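One contact in two related proteins. Structure 1 is beta-glucosidase from Saccharopolyspora erythraea, which probably hydrolyses terminal, non-reducing beta-D-glucosyl residues of its substrates, releasing beta-D-glucose: PDB 5M6G (chain A, 1.83 Å), residues Val271-Val276 and Thr304-Ser309. Structure 2 is Exo-1,3/1,4-beta-glucanase from Pseudoalteromonas sp.: PDB 3USZ (chain B, 2.10 Å), residues Val255-Ala260 and Asp288-Ser293. Structure 2 is superposed on structure 1 by the backbone atoms of these residues (RMSD 0.33 Å); each is numbered along its deposited sequence.

Structure 1 (5M6G); sequences VGSVMV and TGLVVS.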
loop_
_atom_site.group_PDB
_atom_site.type_symbol
_atom_site.label_atom_id
_atom_site.label_comp_id
_atom_site.label_asym_id
_atom_site.label_seq_id
_atom_site.Cartn_x
_atom_site.Cartn_y
_atom_site.Cartn_z
ATOM N N VAL A 271 -1.870 7.901 14.194
ATOM C CA VAL A 271 -2.562 7.488 12.974
ATOM C C VAL A 271 -4.045 7.810 13.101
ATOM O O VAL A 271 -4.669 7.544 14.133
ATOM C CB VAL A 271 -2.304 5.993 12.692
ATOM C CG1 VAL A 271 -3.036 5.080 13.703
ATOM C CG2 VAL A 271 -2.682 5.654 11.264
ATOM N N GLY A 272 -4.611 8.426 12.061
ATOM C CA GLY A 272 -5.982 8.903 12.164
ATOM C C GLY A 272 -7.025 7.829 11.966
ATOM O O GLY A 272 -8.144 7.938 12.494
ATOM N N SER A 273 -6.678 6.773 11.233
ATOM C CA SER A 273 -7.627 5.737 10.849
ATOM C C SER A 273 -6.973 4.370 10.975
ATOM O O SER A 273 -5.758 4.238 10.835
ATOM C CB SER A 273 -8.114 5.942 9.406
ATOM O OG SER A 273 -9.124 5.009 9.081
ATOM N N VAL A 274 -7.794 3.361 11.262
ATOM C CA VAL A 274 -7.388 1.958 11.210
ATOM C C VAL A 274 -8.410 1.221 10.355
ATOM O O VAL A 274 -9.621 1.391 10.548
ATOM C CB VAL A 274 -7.292 1.326 12.617
ATOM C CG1 VAL A 274 -7.149 -0.175 12.512
ATOM C CG2 VAL A 274 -6.118 1.915 13.392
ATOM N N MET A 275 -7.935 0.418 9.406
ATOM C CA MET A 275 -8.814 -0.370 8.552
ATOM C C MET A 275 -8.812 -1.825 9.010
ATOM O O MET A 275 -7.745 -2.402 9.250
ATOM C CB MET A 275 -8.394 -0.287 7.081
ATOM C CG MET A 275 -9.352 -1.053 6.196
ATOM S SD MET A 275 -8.878 -1.119 4.466
ATOM C CE MET A 275 -8.867 0.621 4.072
ATOM N N VAL A 276 -10.015 -2.418 9.139
ATOM C CA VAL A 276 -10.130 -3.798 9.613
ATOM C C VAL A 276 -9.892 -4.775 8.462
ATOM O O VAL A 276 -10.132 -4.463 7.291
ATOM C CB VAL A 276 -11.507 -4.012 10.276
ATOM C CG1 VAL A 276 -11.635 -5.432 10.861
ATOM C CG2 VAL A 276 -11.712 -2.974 11.364
ATOM N N THR A 304 -8.395 6.424 19.459
ATOM C CA THR A 304 -9.483 7.399 19.435
ATOM C C THR A 304 -9.872 7.827 18.026
ATOM O O THR A 304 -10.684 8.752 17.868
ATOM C CB THR A 304 -9.111 8.648 20.238
ATOM O OG1 THR A 304 -8.011 9.317 19.603
ATOM C CG2 THR A 304 -8.738 8.297 21.655
ATOM N N GLY A 305 -9.313 7.193 17.002
ATOM C CA GLY A 305 -9.510 7.618 15.636
ATOM C C GLY A 305 -10.653 6.898 14.957
ATOM O O GLY A 305 -11.535 6.324 15.596
ATOM N N LEU A 306 -10.611 6.906 13.630
ATOM C CA LEU A 306 -11.706 6.423 12.797
ATOM C C LEU A 306 -11.414 4.987 12.373
ATOM O O LEU A 306 -10.443 4.746 11.650
ATOM C CB LEU A 306 -11.846 7.334 11.574
ATOM C CG LEU A 306 -13.056 7.328 10.642
ATOM C CD1 LEU A 306 -12.935 8.536 9.709
ATOM C CD2 LEU A 306 -13.154 6.039 9.849
ATOM N N VAL A 307 -12.259 4.044 12.788
ATOM C CA VAL A 307 -12.129 2.653 12.356
ATOM C C VAL A 307 -12.989 2.446 11.113
ATOM O O VAL A 307 -14.217 2.605 11.158
ATOM C CB VAL A 307 -12.534 1.679 13.472
ATOM C CG1 VAL A 307 -12.401 0.241 12.977
ATOM C CG2 VAL A 307 -11.687 1.925 14.699
ATOM N N VAL A 308 -12.354 2.079 10.002
ATOM C CA VAL A 308 -13.054 1.901 8.736
ATOM C C VAL A 308 -13.000 0.432 8.334
ATOM O O VAL A 308 -12.004 -0.259 8.587
ATOM C CB VAL A 308 -12.464 2.821 7.643
ATOM C CG1 VAL A 308 -11.009 2.468 7.354
ATOM C CG2 VAL A 308 -13.315 2.783 6.372
ATOM N N SER A 309 -14.083 -0.051 7.723
ATOM C CA SER A 309 -14.106 -1.407 7.195
ATOM C C SER A 309 -13.286 -1.503 5.907
ATOM O O SER A 309 -12.933 -0.494 5.287
ATOM C CB SER A 309 -15.544 -1.860 6.917
ATOM O OG SER A 309 -15.982 -1.447 5.626
#

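Structure 2 (3USZ); sequences VQSVMA and DGFVVS.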
loop_
_atom_site.group_PDB
_atom_site.type_symbol
_atom_site.label_atom_id
_atom_site.label_comp_id
_atom_site.label_asym_id
_atom_site.label_seq_id
_atom_site.Cartn_x
_atom_site.Cartn_y
_atom_site.Cartn_z
ATOM N N VAL B 255 -2.037 7.946 14.262
ATOM C CA VAL B 255 -2.686 7.573 13.008
ATOM C C VAL B 255 -4.192 7.797 13.161
ATOM O O VAL B 255 -4.785 7.461 14.190
ATOM C CB VAL B 255 -2.361 6.097 12.591
ATOM C CG1 VAL B 255 -3.070 5.081 13.521
ATOM C CG2 VAL B 255 -2.723 5.854 11.131
ATOM N N GLN B 256 -4.802 8.407 12.156
ATOM C CA GLN B 256 -6.174 8.873 12.293
ATOM C C GLN B 256 -7.215 7.796 12.022
ATOM O O GLN B 256 -8.344 7.869 12.508
ATOM C CB GLN B 256 -6.411 10.087 11.390
ATOM C CG GLN B 256 -5.771 11.356 11.927
ATOM C CD GLN B 256 -6.340 11.742 13.279
ATOM O OE1 GLN B 256 -7.480 12.191 13.366
ATOM N NE2 GLN B 256 -5.559 11.539 14.344
ATOM N N SER B 257 -6.837 6.803 11.235
ATOM C CA SER B 257 -7.756 5.739 10.882
ATOM C C SER B 257 -7.086 4.360 10.948
ATOM O O SER B 257 -5.882 4.225 10.744
ATOM C CB SER B 257 -8.317 5.988 9.480
ATOM O OG SER B 257 -9.127 4.907 9.050
ATOM N N VAL B 258 -7.890 3.341 11.229
ATOM C CA VAL B 258 -7.454 1.958 11.209
ATOM C C VAL B 258 -8.433 1.163 10.334
ATOM O O VAL B 258 -9.649 1.319 10.465
ATOM C CB VAL B 258 -7.407 1.375 12.647
ATOM C CG1 VAL B 258 -7.234 -0.145 12.631
ATOM C CG2 VAL B 258 -6.287 2.041 13.458
ATOM N N MET B 259 -7.916 0.329 9.433
ATOM C CA MET B 259 -8.795 -0.491 8.596
ATOM C C MET B 259 -8.896 -1.906 9.159
ATOM O O MET B 259 -7.883 -2.517 9.492
ATOM C CB MET B 259 -8.335 -0.518 7.126
ATOM C CG MET B 259 -9.327 -1.207 6.164
ATOM S SD MET B 259 -8.792 -1.275 4.418
ATOM C CE MET B 259 -8.947 0.449 3.967
ATOM N N ALA B 260 -10.120 -2.416 9.278
ATOM C CA ALA B 260 -10.337 -3.758 9.822
ATOM C C ALA B 260 -9.925 -4.811 8.796
ATOM O O ALA B 260 -9.840 -4.504 7.604
ATOM C CB ALA B 260 -11.797 -3.937 10.229
ATOM N N ASP B 288 -7.913 6.581 19.313
ATOM C CA ASP B 288 -8.897 7.661 19.421
ATOM C C ASP B 288 -9.436 8.071 18.044
ATOM O O ASP B 288 -10.266 8.966 17.948
ATOM C CB ASP B 288 -8.258 8.872 20.129
ATOM C CG ASP B 288 -9.287 9.803 20.781
ATOM O OD1 ASP B 288 -10.201 9.309 21.474
ATOM O OD2 ASP B 288 -9.181 11.035 20.599
ATOM N N GLY B 289 -8.962 7.425 16.977
ATOM C CA GLY B 289 -9.428 7.757 15.636
ATOM C C GLY B 289 -10.628 6.925 15.192
ATOM O O GLY B 289 -11.359 6.378 16.025
ATOM N N PHE B 290 -10.837 6.820 13.881
ATOM C CA PHE B 290 -11.988 6.073 13.351
ATOM C C PHE B 290 -11.599 4.775 12.643
ATOM O O PHE B 290 -10.538 4.690 12.021
ATOM C CB PHE B 290 -12.873 6.950 12.441
ATOM C CG PHE B 290 -12.247 7.313 11.111
ATOM C CD1 PHE B 290 -12.559 6.602 9.965
ATOM C CD2 PHE B 290 -11.368 8.379 11.004
ATOM C CE1 PHE B 290 -11.992 6.940 8.728
ATOM C CE2 PHE B 290 -10.792 8.726 9.772
ATOM C CZ PHE B 290 -11.104 8.006 8.639
ATOM N N VAL B 291 -12.459 3.765 12.754
ATOM C CA VAL B 291 -12.237 2.497 12.070
ATOM C C VAL B 291 -12.976 2.473 10.743
ATOM O O VAL B 291 -14.178 2.744 10.688
ATOM C CB VAL B 291 -12.694 1.290 12.921
ATOM C CG1 VAL B 291 -12.584 -0.001 12.120
ATOM C CG2 VAL B 291 -11.868 1.198 14.199
ATOM N N VAL B 292 -12.256 2.168 9.668
ATOM C CA VAL B 292 -12.895 2.000 8.372
ATOM C C VAL B 292 -12.852 0.511 8.008
ATOM O O VAL B 292 -11.869 -0.167 8.307
ATOM C CB VAL B 292 -12.225 2.881 7.275
ATOM C CG1 VAL B 292 -10.741 2.513 7.090
ATOM C CG2 VAL B 292 -12.983 2.769 5.964
ATOM N N SER B 293 -13.928 -0.007 7.407
ATOM C CA SER B 293 -13.942 -1.388 6.941
ATOM C C SER B 293 -13.256 -1.528 5.577
ATOM O O SER B 293 -13.037 -0.545 4.878
ATOM C CB SER B 293 -15.367 -1.932 6.870
ATOM O OG SER B 293 -16.117 -1.297 5.853
#

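Structure 1 (5M6G)
Ser-273 and Met-275 meet Leu-306 and Val-308 on one face of two adjacent parallel strands in the TIM-barrel-like N-terminal domain. Helix 290-300, in the beta-alpha-beta crossover between the strands, packs on the other face against Val-274 and Val-307. At the start of the pairing, Leu-306 N binds Gly-272 O (2.9 Å). With OG anti to its backbone N (chi1 -175°), Ser-273 donates to Leu-306 O at 2.9 Å; Val-274 N reaches this oxygen from the opposite face of the carbonyl plane, 3.0 Å away. Leu-306 brings CD2 within 4.2 Å of Ser-273 OG. Val-308 CG1 lies 3.6 Å from Ser-273 OG and 3.8 Å from Met-275 CB. Met-275, its chain bent at chi3, lines the sorbitol pocket. Beyond it, the side chains of Val-276 and Val-307 cross obliquely, with Val-276 CG2 3.7 Å from Val-307 CG1.

Structure 2 (3USZ)
Ser-257 and Met-259 share one face of the strand pair with Phe-290 and Val-292, while helix 274-284 packs on the other face against Val-258 and Val-291. At the start of the pairing, Phe-290 N binds Gln-256 O (3.0 Å). Ser-257 OG, anti to its backbone N (chi1 175°), is 3.3 Å from Phe-290 O, a weak bond that is not settled, since Thr-213 OG1 is also within weak hydrogen-bonding distance; Val-258 N donates to the same oxygen at 3.1 Å. Phe-290 has CG between its backbone N and carbonyl carbon (chi1 70°), which turns one ring face to Ser-257 CB in a CH-pi contact, 3.8 Å from the centroid. Val-292 CG1 lies 3.5 Å from Ser-257 OG and 3.9 Å from Met-259 CB. The chain of Met-259 is bent at chi3. Ala-260 CB approaches Val-291 CG1 at 4.4 Å.

What differs
The backbone ladder is kept, and the CA atoms coincide within the error. Leu-306(A) N to Gly-272(A) O measures 2.9 Å and Phe-290(B) N to Gln-256(B) O 3.0 Å; the bonds from Val-274(A) N to Leu-306(A) O and from Val-258(B) N to Phe-290(B) O are likewise common to both. These bonds run between main-chain atoms and are found in both structures despite the different side chains. The side chains of Ser-273(A), Met-275(A), Val-308(A) and their counterparts keep their places. The main change in packing is Leu-306(A) against Phe-290(B). Their CB atoms stand 1.4 Å apart after superposition, yet CD2 of Leu-306(A) and CD1 of Phe-290(B) are only 0.8 Å apart. CD1 of Leu-306(A) has no counterpart, nor have CD2, CE1, CE2 and CZ of Phe-290(B), while both side chains touch the serine. At the strand ends, Val-276(A) and Ala-260(B) share the CB position and touch Val-307(A) and Val-291(B) respectively, but CG1 and CG2 of Val-276(A) are absent from Ala-260(B). Gln-256(B) adds a buried side chain where Gly-272(A) has none, and OG1 and CG2 of Thr-304(A) and CG, OD1 and OD2 of Asp-288(B) lack mutual counterparts, without touching the facing segment.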